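Local structure of beta-xylosidase (Uncultured organism, 4MLG) at residues 46-51 / 82-86; 12-16 / 300-304; 128-132 / 192-196; 91-96 / 188-193. The protein probably hydrolyses beta-1,4-xylosidic linkages to release xylose from the non-reducing ends of xylo-oligosaccharides, as a calcium-binding beta-propeller enzyme of glycosyl hydrolase family 43. All blocks are in the same frame, centred on the assembly; numbering follows the deposited sequence.

All four contacts lie at junctions between blades of the beta-propeller. Contact 2 comes first and last along the chain, packing 12-16 against 300-304 where the first and last blades adjoin; the other three are nested inside it. Contact 1 touches it, centres 12 Å apart, and joins strand 50-56 to strand 81-91 of the next sheet. Contacts 3 and 4 share M192 and L193, their centres 11 Å apart: contact 4 brings the hairpin between strands 81-91 and 94-102 to the loop after strand 184-188, and contact 3 brings that loop to 128-132. Contacts 1 and 2 lie near the calcium, whereas 3 and 4 sit farther out and contact 3 touches the second subunit.

Contact 1: residues 46-51 / 82-86; sequences FNMKDY and QLWDS. With CA (calcium ion), chain M.
Main-chain carbonyls of 46-51 receive most of the bonds from 82-86. Residues 50-51 and 82-83 are weakly bonded strand, the rest loop or turn; end-to-end directions diverge by 52°, with N47 CA 5.1 Å from Q82 CA and K49 CA 5.3 Å from L83 CA. F46 O has two donors, W84 NE1 at 3.0 Å and Q82 NE2 at 3.3 Å. M48 O accepts L83 N (3.1 Å) and a water (2.9 Å) that also accepts a hydrogen bond from Q82 N (2.8 Å) and donates weakly to N47 OD1 (3.5 Å). A second water donates to D50 O (2.7 Å) and L83 O (3.1 Å). H31 bonds D50 OD1 weakly, and W33 bonds N47 O. Y51 (chi1 m) donates OH to W84 O at a very short 2.5 Å, while L83 CD1 makes a CH-pi contact over its ring, 4.2 Å from the centroid. M48 (m, p, p) makes an oblique Met-aromatic contact, SD 5.0 Å from the centroid of the W84 five-membered ring. D85 (chi1 t) binds calcium through OD2 at 2.4 Å, with H274. Two blades of a family 43 beta-propeller thus join beside the central metal site.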
loop_
_atom_site.group_PDB
_atom_site.type_symbol
_atom_site.label_atom_id
_atom_site.label_comp_id
_atom_site.label_asym_id
_atom_site.label_seq_id
_atom_site.Cartn_x
_atom_site.Cartn_y
_atom_site.Cartn_z
ATOM N N PHE A 46 15.416 11.145 9.176
ATOM C CA PHE A 46 15.298 11.640 7.813
ATOM C C PHE A 46 13.862 12.082 7.570
ATOM O O PHE A 46 13.107 11.421 6.857
ATOM C CB PHE A 46 15.699 10.562 6.805
ATOM C CG PHE A 46 17.163 10.229 6.822
ATOM C CD1 PHE A 46 18.096 11.135 6.346
ATOM C CD2 PHE A 46 17.605 9.009 7.304
ATOM C CE1 PHE A 46 19.444 10.831 6.357
ATOM C CE2 PHE A 46 18.954 8.700 7.316
ATOM C CZ PHE A 46 19.874 9.613 6.843
ATOM N N ASN A 47 13.490 13.204 8.175
ATOM C CA ASN A 47 12.115 13.677 8.138
ATOM C C ASN A 47 11.947 14.888 7.229
ATOM O O ASN A 47 11.399 15.909 7.643
ATOM C CB ASN A 47 11.640 14.018 9.553
ATOM C CG ASN A 47 10.130 14.088 9.665
ATOM O OD1 ASN A 47 9.410 13.393 8.946
ATOM N ND2 ASN A 47 9.642 14.928 10.569
ATOM N N MET A 48 12.425 14.776 5.995
ATOM C CA MET A 48 12.265 15.856 5.026
ATOM C C MET A 48 10.791 16.032 4.680
ATOM O O MET A 48 10.009 15.085 4.771
ATOM C CB MET A 48 13.085 15.581 3.764
ATOM C CG MET A 48 14.571 15.398 4.026
ATOM S SD MET A 48 14.979 13.757 4.640
ATOM C CE MET A 48 15.220 12.882 3.099
ATOM N N LYS A 49 10.407 17.242 4.289
ATOM C CA LYS A 49 8.995 17.534 4.066
ATOM C C LYS A 49 8.711 18.414 2.849
ATOM O O LYS A 49 7.557 18.749 2.585
ATOM C CB LYS A 49 8.379 18.160 5.320
ATOM C CG LYS A 49 9.133 19.371 5.843
ATOM C CD LYS A 49 8.504 19.901 7.120
ATOM C CE LYS A 49 9.297 21.070 7.683
ATOM N NZ LYS A 49 8.672 21.626 8.916
ATOM N N ASP A 50 9.751 18.782 2.105
ATOM C CA ASP A 50 9.558 19.624 0.926
ATOM C C ASP A 50 10.672 19.499 -0.117
ATOM O O ASP A 50 11.683 18.834 0.110
ATOM C CB ASP A 50 9.376 21.089 1.335
ATOM C CG ASP A 50 10.599 21.659 2.021
ATOM O OD1 ASP A 50 11.403 20.866 2.556
ATOM O OD2 ASP A 50 10.754 22.897 2.028
ATOM N N TYR A 51 10.466 20.147 -1.263
ATOM C CA TYR A 51 11.438 20.141 -2.351
ATOM C C TYR A 51 11.762 21.555 -2.819
ATOM O O TYR A 51 10.862 22.363 -3.047
ATOM C CB TYR A 51 10.907 19.343 -3.546
ATOM C CG TYR A 51 10.891 17.845 -3.355
ATOM C CD1 TYR A 51 11.890 17.205 -2.634
ATOM C CD2 TYR A 51 9.876 17.069 -3.899
ATOM C CE1 TYR A 51 11.878 15.834 -2.459
ATOM C CE2 TYR A 51 9.854 15.701 -3.730
ATOM C CZ TYR A 51 10.856 15.087 -3.009
ATOM O OH TYR A 51 10.831 13.722 -2.842
ATOM N N GLN A 82 7.665 12.028 5.179
ATOM C CA GLN A 82 8.999 11.788 4.622
ATOM C C GLN A 82 9.088 11.828 3.094
ATOM O O GLN A 82 8.884 10.817 2.422
ATOM C CB GLN A 82 9.589 10.483 5.172
ATOM C CG GLN A 82 9.809 10.498 6.680
ATOM C CD GLN A 82 10.084 9.120 7.248
ATOM O OE1 GLN A 82 9.263 8.213 7.127
ATOM N NE2 GLN A 82 11.244 8.956 7.873
ATOM N N LEU A 83 9.401 13.006 2.559
ATOM C CA LEU A 83 9.706 13.165 1.140
ATOM C C LEU A 83 11.181 12.888 0.900
ATOM O O LEU A 83 12.028 13.730 1.197
ATOM C CB LEU A 83 9.395 14.587 0.675
ATOM C CG LEU A 83 7.979 14.906 0.205
ATOM C CD1 LEU A 83 7.895 16.354 -0.254
ATOM C CD2 LEU A 83 7.569 13.962 -0.912
ATOM N N TRP A 84 11.492 11.716 0.358
ATOM C CA TRP A 84 12.884 11.338 0.148
ATOM C C TRP A 84 13.379 11.675 -1.263
ATOM O O TRP A 84 12.816 12.544 -1.928
ATOM C CB TRP A 84 13.107 9.864 0.511
ATOM C CG TRP A 84 13.080 9.617 2.004
ATOM C CD1 TRP A 84 12.761 10.523 2.977
ATOM C CD2 TRP A 84 13.396 8.395 2.686
ATOM N NE1 TRP A 84 12.855 9.940 4.218
ATOM C CE2 TRP A 84 13.243 8.635 4.067
ATOM C CE3 TRP A 84 13.791 7.122 2.264
ATOM C CZ2 TRP A 84 13.470 7.648 5.028
ATOM C CZ3 TRP A 84 14.015 6.144 3.220
ATOM C CH2 TRP A 84 13.855 6.413 4.585
ATOM N N ASP A 85 14.436 10.997 -1.706
ATOM C CA ASP A 85 15.094 11.315 -2.976
ATOM C C ASP A 85 14.172 11.215 -4.191
ATOM O O ASP A 85 13.667 10.141 -4.504
ATOM C CB ASP A 85 16.308 10.407 -3.182
ATOM C CG ASP A 85 16.950 10.590 -4.544
ATOM O OD1 ASP A 85 17.094 11.748 -4.990
ATOM O OD2 ASP A 85 17.310 9.572 -5.170
ATOM N N SER A 86 13.981 12.336 -4.881
ATOM C CA SER A 86 13.117 12.386 -6.059
ATOM C C SER A 86 13.916 12.508 -7.357
ATOM O O SER A 86 15.139 12.645 -7.335
ATOM C CB SER A 86 12.146 13.560 -5.947
ATOM O OG SER A 86 12.848 14.787 -5.836
HETATM CA CA CA M . 18.760 9.790 -7.007
HETATM O O HOH W 1 7.566 14.598 6.265
HETATM O O HOH W 2 13.043 16.590 0.645
#

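Contact 2: residues 12-16 / 300-304; sequences YMADP and LRSLK. With SO4 (sulfate ion), chain N.
This is a buried junction between the first and last propeller blades, where 12-14 crosses 302-304 without sheet pairing. Their axes approach to 4.8 Å at 58°, and Y12 CA lies 4.9 Å from S302 CA. M13 O is 2.9 Å from L303 N, but a poor angle rules out a hydrogen bond; A14 pairs instead with S30 and S302 with D290. Apolar packing and one out-of-plane charge pair join them. L300 CB makes a CH-pi contact with the Y12 ring, 4.0 Å from the centroid, and M13 CB meets L303 CD2 at 3.6 Å. D15 turns the chain at phi/psi 51/59. R301 (m, t, m) forms a salt bridge to D15, NH1 to OD1 at 3.4 Å; stronger partners are D32 for R301 and S30 for D15. R301 NH1 bonds weakly to O1 (3.4 Å) of a sulfate, probably from the crystallisation liquor, that may mark a pocket. Strand 5-6 completes the last blade and 12-16 leads on to the first, as in beta-propeller ring closure.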
loop_
_atom_site.group_PDB
_atom_site.type_symbol
_atom_site.label_atom_id
_atom_site.label_comp_id
_atom_site.label_asym_id
_atom_site.label_seq_id
_atom_site.Cartn_x
_atom_site.Cartn_y
_atom_site.Cartn_z
ATOM N N TYR A 12 20.517 23.028 3.940
ATOM C CA TYR A 12 20.958 21.643 3.809
ATOM C C TYR A 12 20.160 20.889 2.746
ATOM O O TYR A 12 19.032 20.460 2.990
ATOM C CB TYR A 12 20.873 20.914 5.153
ATOM C CG TYR A 12 21.858 21.412 6.189
ATOM C CD1 TYR A 12 23.223 21.207 6.032
ATOM C CD2 TYR A 12 21.423 22.077 7.329
ATOM C CE1 TYR A 12 24.127 21.657 6.975
ATOM C CE2 TYR A 12 22.320 22.529 8.279
ATOM C CZ TYR A 12 23.670 22.317 8.097
ATOM O OH TYR A 12 24.565 22.767 9.041
ATOM N N MET A 13 20.754 20.732 1.568
ATOM C CA MET A 13 20.113 20.008 0.476
ATOM C C MET A 13 20.881 18.729 0.148
ATOM O O MET A 13 22.104 18.751 -0.002
ATOM C CB MET A 13 20.002 20.897 -0.763
ATOM C CG MET A 13 19.231 22.186 -0.532
ATOM S SD MET A 13 17.482 21.909 -0.192
ATOM C CE MET A 13 16.960 23.567 0.237
ATOM N N ALA A 14 20.159 17.618 0.035
ATOM C CA ALA A 14 20.785 16.316 -0.159
ATOM C C ALA A 14 20.165 15.533 -1.310
ATOM O O ALA A 14 19.151 15.941 -1.872
ATOM C CB ALA A 14 20.711 15.504 1.118
ATOM N N ASP A 15 20.783 14.399 -1.634
ATOM C CA ASP A 15 20.327 13.518 -2.710
ATOM C C ASP A 15 20.095 14.265 -4.023
ATOM O O ASP A 15 18.989 14.243 -4.562
ATOM C CB ASP A 15 19.045 12.788 -2.295
ATOM C CG ASP A 15 19.129 12.209 -0.896
ATOM O OD1 ASP A 15 20.202 11.686 -0.529
ATOM O OD2 ASP A 15 18.122 12.284 -0.162
ATOM N N PRO A 16 21.142 14.923 -4.549
ATOM C CA PRO A 16 20.951 15.784 -5.720
ATOM C C PRO A 16 20.656 14.988 -6.984
ATOM O O PRO A 16 21.210 13.907 -7.184
ATOM C CB PRO A 16 22.297 16.495 -5.848
ATOM C CG PRO A 16 23.272 15.529 -5.287
ATOM C CD PRO A 16 22.561 14.830 -4.162
ATOM N N LEU A 300 21.904 15.930 8.302
ATOM C CA LEU A 300 22.083 17.281 7.780
ATOM C C LEU A 300 23.179 17.284 6.720
ATOM O O LEU A 300 24.367 17.295 7.041
ATOM C CB LEU A 300 22.435 18.254 8.904
ATOM C CG LEU A 300 21.410 18.416 10.028
ATOM C CD1 LEU A 300 21.902 19.427 11.050
ATOM C CD2 LEU A 300 20.064 18.833 9.464
ATOM N N ARG A 301 22.771 17.279 5.456
ATOM C CA ARG A 301 23.707 17.109 4.353
ATOM C C ARG A 301 23.755 18.330 3.440
ATOM O O ARG A 301 22.738 18.976 3.199
ATOM C CB ARG A 301 23.332 15.861 3.551
ATOM C CG ARG A 301 23.346 14.582 4.376
ATOM C CD ARG A 301 22.502 13.483 3.749
ATOM N NE ARG A 301 21.070 13.754 3.857
ATOM C CZ ARG A 301 20.118 12.925 3.441
ATOM N NH1 ARG A 301 20.440 11.763 2.888
ATOM N NH2 ARG A 301 18.842 13.257 3.579
ATOM N N SER A 302 24.947 18.639 2.939
ATOM C CA SER A 302 25.132 19.767 2.035
ATOM C C SER A 302 25.597 19.263 0.676
ATOM O O SER A 302 26.587 18.539 0.585
ATOM C CB SER A 302 26.155 20.746 2.608
ATOM O OG SER A 302 25.799 21.145 3.921
ATOM N N LEU A 303 24.885 19.643 -0.380
ATOM C CA LEU A 303 25.216 19.154 -1.714
ATOM C C LEU A 303 26.472 19.802 -2.288
ATOM O O LEU A 303 26.787 20.954 -1.988
ATOM C CB LEU A 303 24.029 19.280 -2.680
ATOM C CG LEU A 303 23.171 20.548 -2.750
ATOM C CD1 LEU A 303 23.959 21.752 -3.227
ATOM C CD2 LEU A 303 21.988 20.305 -3.669
ATOM N N LYS A 304 27.185 19.046 -3.115
ATOM C CA LYS A 304 28.437 19.509 -3.691
ATOM C C LYS A 304 28.673 18.862 -5.053
ATOM O O LYS A 304 28.079 17.832 -5.370
ATOM C CB LYS A 304 29.596 19.200 -2.743
ATOM C CG LYS A 304 29.713 17.729 -2.372
ATOM C CD LYS A 304 30.728 17.515 -1.263
ATOM C CE LYS A 304 32.098 18.036 -1.657
ATOM N NZ LYS A 304 33.107 17.834 -0.581
HETATM S S SO4 N . 17.810 8.624 1.329
HETATM O O1 SO4 N . 17.744 10.055 1.606
HETATM O O2 SO4 N . 18.760 8.376 0.249
HETATM O O3 SO4 N . 18.239 7.915 2.531
HETATM O O4 SO4 N . 16.490 8.153 0.921
#

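Contact 3: residues 128-132 / 192-196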
loop_
_atom_site.group_PDB
_atom_site.type_symbol
_atom_site.label_atom_id
_atom_site.label_comp_id
_atom_site.label_asym_id
_atom_site.label_seq_id
_atom_site.Cartn_x
_atom_site.Cartn_y
_atom_site.Cartn_z
ATOM N N PRO A 128 -0.816 7.804 -5.251
ATOM C CA PRO A 128 0.484 7.302 -5.701
ATOM C C PRO A 128 0.338 6.377 -6.903
ATOM O O PRO A 128 -0.764 5.905 -7.183
ATOM C CB PRO A 128 0.986 6.512 -4.490
ATOM C CG PRO A 128 -0.252 6.103 -3.771
ATOM C CD PRO A 128 -1.193 7.257 -3.936
ATOM N N ILE A 129 1.442 6.130 -7.600
ATOM C CA ILE A 129 1.455 5.231 -8.749
ATOM C C ILE A 129 1.019 3.824 -8.349
ATOM O O ILE A 129 1.490 3.281 -7.351
ATOM C CB ILE A 129 2.859 5.164 -9.384
ATOM C CG1 ILE A 129 3.299 6.550 -9.861
ATOM C CG2 ILE A 129 2.888 4.171 -10.536
ATOM C CD1 ILE A 129 4.683 6.570 -10.483
ATOM N N LYS A 130 0.113 3.244 -9.128
ATOM C CA LYS A 130 -0.390 1.903 -8.858
ATOM C C LYS A 130 0.727 0.865 -8.912
ATOM O O LYS A 130 1.451 0.771 -9.904
ATOM C CB LYS A 130 -1.488 1.538 -9.859
ATOM C CG LYS A 130 -2.678 2.482 -9.843
ATOM C CD LYS A 130 -3.631 2.184 -10.986
ATOM C CE LYS A 130 -4.880 3.042 -10.892
ATOM N NZ LYS A 130 -4.565 4.497 -10.871
ATOM N N GLY A 131 0.862 0.092 -7.839
ATOM C CA GLY A 131 1.853 -0.967 -7.780
ATOM C C GLY A 131 3.207 -0.499 -7.286
ATOM O O GLY A 131 4.096 -1.312 -7.030
ATOM N N SER A 132 3.365 0.813 -7.150
ATOM C CA SER A 132 4.636 1.395 -6.733
ATOM C C SER A 132 4.983 1.033 -5.292
ATOM O O SER A 132 4.099 0.885 -4.447
ATOM C CB SER A 132 4.608 2.915 -6.892
ATOM O OG SER A 132 3.595 3.489 -6.085
ATOM N N MET A 192 3.010 9.000 -18.479
ATOM C CA MET A 192 3.947 9.123 -17.362
ATOM C C MET A 192 3.275 9.150 -15.991
ATOM O O MET A 192 3.841 9.667 -15.029
ATOM C CB MET A 192 4.835 10.360 -17.540
ATOM C CG MET A 192 5.646 10.358 -18.825
ATOM S SD MET A 192 6.927 9.091 -18.845
ATOM C CE MET A 192 8.162 9.833 -17.781
ATOM N N LEU A 193 2.075 8.585 -15.900
ATOM C CA LEU A 193 1.334 8.576 -14.643
ATOM C C LEU A 193 1.332 7.196 -13.993
ATOM O O LEU A 193 1.170 7.073 -12.779
ATOM C CB LEU A 193 -0.102 9.051 -14.861
ATOM C CG LEU A 193 -0.274 10.454 -15.444
ATOM C CD1 LEU A 193 -1.747 10.822 -15.530
ATOM C CD2 LEU A 193 0.493 11.478 -14.621
ATOM N N GLU A 194 1.501 6.158 -14.806
ATOM C CA GLU A 194 1.483 4.787 -14.305
ATOM C C GLU A 194 2.567 3.935 -14.951
ATOM O O GLU A 194 3.198 4.348 -15.925
ATOM C CB GLU A 194 0.116 4.139 -14.547
ATOM C CG GLU A 194 -1.044 4.806 -13.822
ATOM C CD GLU A 194 -0.960 4.663 -12.313
ATOM O OE1 GLU A 194 -0.205 3.793 -11.832
ATOM O OE2 GLU A 194 -1.656 5.423 -11.606
ATOM N N PHE A 195 2.776 2.743 -14.400
ATOM C CA PHE A 195 3.702 1.778 -14.978
ATOM C C PHE A 195 3.083 1.175 -16.234
ATOM O O PHE A 195 1.867 1.016 -16.316
ATOM C CB PHE A 195 4.025 0.667 -13.975
ATOM C CG PHE A 195 4.770 1.138 -12.756
ATOM C CD1 PHE A 195 5.459 2.344 -12.762
ATOM C CD2 PHE A 195 4.788 0.369 -11.603
ATOM C CE1 PHE A 195 6.147 2.777 -11.635
ATOM C CE2 PHE A 195 5.474 0.794 -10.475
ATOM C CZ PHE A 195 6.153 1.999 -10.491
ATOM N N ALA A 196 3.918 0.847 -17.214
ATOM C CA ALA A 196 3.438 0.220 -18.441
ATOM C C ALA A 196 3.508 -1.298 -18.327
ATOM O O ALA A 196 2.880 -2.022 -19.098
ATOM C CB ALA A 196 4.246 0.701 -19.636
#
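Residues 129-132 form a type II beta turn, with K130 at phi/psi -62/126 and G131 at 87/-9, closed by S132 N to I129 O at 3.1 Å. The same carbonyl accepts a very short bond from S132 OG, 2.5 Å. At G131 a CB would be jammed against the preceding carbonyl, so the turn calls for glycine at that position. Residues 192-196 are irregular: M192 has positive phi (61/24), and the chain then extends through E194 and F195. The two segments come closest at I129 and E194, whose CA atoms are 5.6 Å apart. E194, with chi1 and chi2 both m, curls its carboxylate back over the turn: OE1 accepts K130 N at 2.8 Å, and OE2 forms a salt bridge with K130 NZ at 3.1 Å. One acid thereby meets both the backbone and the side chain of a single residue. These are loops from adjacent blades of the beta-propeller, one following strand 123-124 and the other following strand 184-188, and they meet at the dimer interface: K130 NZ also bonds N127 of the second subunit, and G131 O bonds N105 of that subunit. On the apolar side, I129 CG2 makes a CH-pi contact over the F195 ring, 3.8 Å from its centroid and 15° off the normal, while S132 CB reaches F195 CZ at 4.0 Å.

Contact 4: residues 91-96 / 188-193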
loop_
_atom_site.group_PDB
_atom_site.type_symbol
_atom_site.label_atom_id
_atom_site.label_comp_id
_atom_site.label_asym_id
_atom_site.label_seq_id
_atom_site.Cartn_x
_atom_site.Cartn_y
_atom_site.Cartn_z
ATOM N N ARG A 91 8.894 14.995 -20.736
ATOM C CA ARG A 91 8.199 14.290 -21.806
ATOM C C ARG A 91 6.865 14.962 -22.115
ATOM O O ARG A 91 6.204 15.488 -21.215
ATOM C CB ARG A 91 7.979 12.823 -21.427
ATOM C CG ARG A 91 7.453 11.953 -22.562
ATOM C CD ARG A 91 7.326 10.499 -22.131
ATOM N NE ARG A 91 7.038 9.610 -23.253
ATOM C CZ ARG A 91 6.988 8.284 -23.161
ATOM N NH1 ARG A 91 7.210 7.690 -21.997
ATOM N NH2 ARG A 91 6.717 7.551 -24.232
ATOM N N ASN A 92 6.485 14.948 -23.391
ATOM C CA ASN A 92 5.219 15.520 -23.844
ATOM C C ASN A 92 5.098 17.011 -23.545
ATOM O O ASN A 92 3.998 17.523 -23.338
ATOM C CB ASN A 92 4.032 14.764 -23.236
ATOM C CG ASN A 92 4.127 13.266 -23.443
ATOM O OD1 ASN A 92 4.461 12.798 -24.533
ATOM N ND2 ASN A 92 3.840 12.504 -22.395
ATOM N N GLY A 93 6.234 17.701 -23.518
ATOM C CA GLY A 93 6.255 19.127 -23.243
ATOM C C GLY A 93 6.042 19.463 -21.778
ATOM O O GLY A 93 5.891 20.631 -21.419
ATOM N N LYS A 94 6.031 18.441 -20.927
ATOM C CA LYS A 94 5.834 18.651 -19.496
ATOM C C LYS A 94 6.923 17.979 -18.663
ATOM O O LYS A 94 7.631 17.095 -19.145
ATOM C CB LYS A 94 4.451 18.159 -19.064
ATOM C CG LYS A 94 3.300 18.958 -19.653
ATOM C CD LYS A 94 1.954 18.425 -19.187
ATOM C CE LYS A 94 1.726 17.002 -19.669
ATOM N NZ LYS A 94 1.737 16.905 -21.156
ATOM N N TYR A 95 7.048 18.406 -17.411
ATOM C CA TYR A 95 8.050 17.853 -16.506
ATOM C C TYR A 95 7.393 17.020 -15.409
ATOM O O TYR A 95 6.563 17.519 -14.648
ATOM C CB TYR A 95 8.898 18.972 -15.897
ATOM C CG TYR A 95 9.726 19.739 -16.907
ATOM C CD1 TYR A 95 11.070 19.443 -17.103
ATOM C CD2 TYR A 95 9.164 20.757 -17.665
ATOM C CE1 TYR A 95 11.831 20.142 -18.024
ATOM C CE2 TYR A 95 9.914 21.459 -18.590
ATOM C CZ TYR A 95 11.247 21.149 -18.764
ATOM O OH TYR A 95 11.995 21.850 -19.684
ATOM N N TYR A 96 7.768 15.747 -15.339
ATOM C CA TYR A 96 7.183 14.827 -14.374
ATOM C C TYR A 96 8.132 14.561 -13.214
ATOM O O TYR A 96 9.198 13.970 -13.394
ATOM C CB TYR A 96 6.815 13.507 -15.055
ATOM C CG TYR A 96 5.754 13.645 -16.126
ATOM C CD1 TYR A 96 4.409 13.487 -15.820
ATOM C CD2 TYR A 96 6.097 13.933 -17.440
ATOM C CE1 TYR A 96 3.436 13.613 -16.791
ATOM C CE2 TYR A 96 5.130 14.062 -18.419
ATOM C CZ TYR A 96 3.801 13.900 -18.089
ATOM O OH TYR A 96 2.829 14.024 -19.056
ATOM N N LEU A 188 7.726 3.082 -17.985
ATOM C CA LEU A 188 6.567 3.942 -17.791
ATOM C C LEU A 188 5.791 4.091 -19.094
ATOM O O LEU A 188 6.383 4.141 -20.173
ATOM C CB LEU A 188 7.003 5.318 -17.288
ATOM C CG LEU A 188 7.632 5.379 -15.898
ATOM C CD1 LEU A 188 8.264 6.739 -15.658
ATOM C CD2 LEU A 188 6.589 5.079 -14.833
ATOM N N ARG A 189 4.468 4.156 -18.996
ATOM C CA ARG A 189 3.642 4.400 -20.172
ATOM C C ARG A 189 3.727 5.875 -20.561
ATOM O O ARG A 189 4.270 6.686 -19.812
ATOM C CB ARG A 189 2.195 3.963 -19.936
ATOM C CG ARG A 189 1.512 4.635 -18.761
ATOM C CD ARG A 189 0.077 4.150 -18.606
ATOM N NE ARG A 189 -0.747 5.108 -17.874
ATOM C CZ ARG A 189 -1.951 4.841 -17.379
ATOM N NH1 ARG A 189 -2.480 3.634 -17.526
ATOM N NH2 ARG A 189 -2.624 5.781 -16.729
ATOM N N GLU A 190 3.187 6.217 -21.726
ATOM C CA GLU A 190 3.438 7.524 -22.335
ATOM C C GLU A 190 2.940 8.729 -21.531
ATOM O O GLU A 190 3.565 9.790 -21.552
ATOM C CB GLU A 190 2.892 7.569 -23.764
ATOM C CG GLU A 190 3.495 8.679 -24.614
ATOM C CD GLU A 190 3.301 8.449 -26.099
ATOM O OE1 GLU A 190 2.455 7.607 -26.467
ATOM O OE2 GLU A 190 4.000 9.107 -26.899
ATOM N N ASP A 191 1.827 8.574 -20.820
ATOM C CA ASP A 191 1.286 9.686 -20.040
ATOM C C ASP A 191 2.067 9.903 -18.743
ATOM O O ASP A 191 1.811 10.854 -18.005
ATOM C CB ASP A 191 -0.212 9.503 -19.766
ATOM C CG ASP A 191 -0.501 8.368 -18.801
ATOM O OD1 ASP A 191 0.369 7.492 -18.629
ATOM O OD2 ASP A 191 -1.605 8.349 -18.219
ATOM N N MET A 192 3.010 9.000 -18.479
ATOM C CA MET A 192 3.947 9.123 -17.362
ATOM C C MET A 192 3.275 9.150 -15.991
ATOM O O MET A 192 3.841 9.667 -15.029
ATOM C CB MET A 192 4.835 10.360 -17.540
ATOM C CG MET A 192 5.646 10.358 -18.825
ATOM S SD MET A 192 6.927 9.091 -18.845
ATOM C CE MET A 192 8.162 9.833 -17.781
ATOM N N LEU A 193 2.075 8.585 -15.900
ATOM C CA LEU A 193 1.334 8.576 -14.643
ATOM C C LEU A 193 1.332 7.196 -13.993
ATOM O O LEU A 193 1.170 7.073 -12.779
ATOM C CB LEU A 193 -0.102 9.051 -14.861
ATOM C CG LEU A 193 -0.274 10.454 -15.444
ATOM C CD1 LEU A 193 -1.747 10.822 -15.530
ATOM C CD2 LEU A 193 0.493 11.478 -14.621
#
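M192, held at the positive phi/psi of 61/24, presses its CB almost centrally onto the Y96 ring, 3.4 Å from the centroid and 5° off the normal, a close CH-pi contact. Its sulfur lies farther out, 5.4 Å from that centroid and 21° off the normal, in an oblique Met-aromatic contact, and also accepts a weak hydrogen bond: R91 NH1 to M192 SD, 3.5 Å with an N-H...S angle of 153°. R91 is extended, all its chi angles near t, so the guanidinium reaches the methionine sulfur and E190 CG lies over its face, 3.4 Å from NH2. Two tight turns supply this geometry. A type I' turn over R91-K94, with N92 at 60/30 and G93 at 76/8, makes the beta hairpin between strands 81-91 and 94-102 of one propeller blade; a type I turn over R189-M192, closed by M192 N to R189 O at 3.0 Å, begins the loop after strand 184-188 of the next blade. From the hairpin tip, N92 ND2 donates to E190 O at 2.9 Å. Farther along the strand, Y96 CE1 meets L193 CD2 at 4.2 Å, while Y147 packs against both R91 and M192.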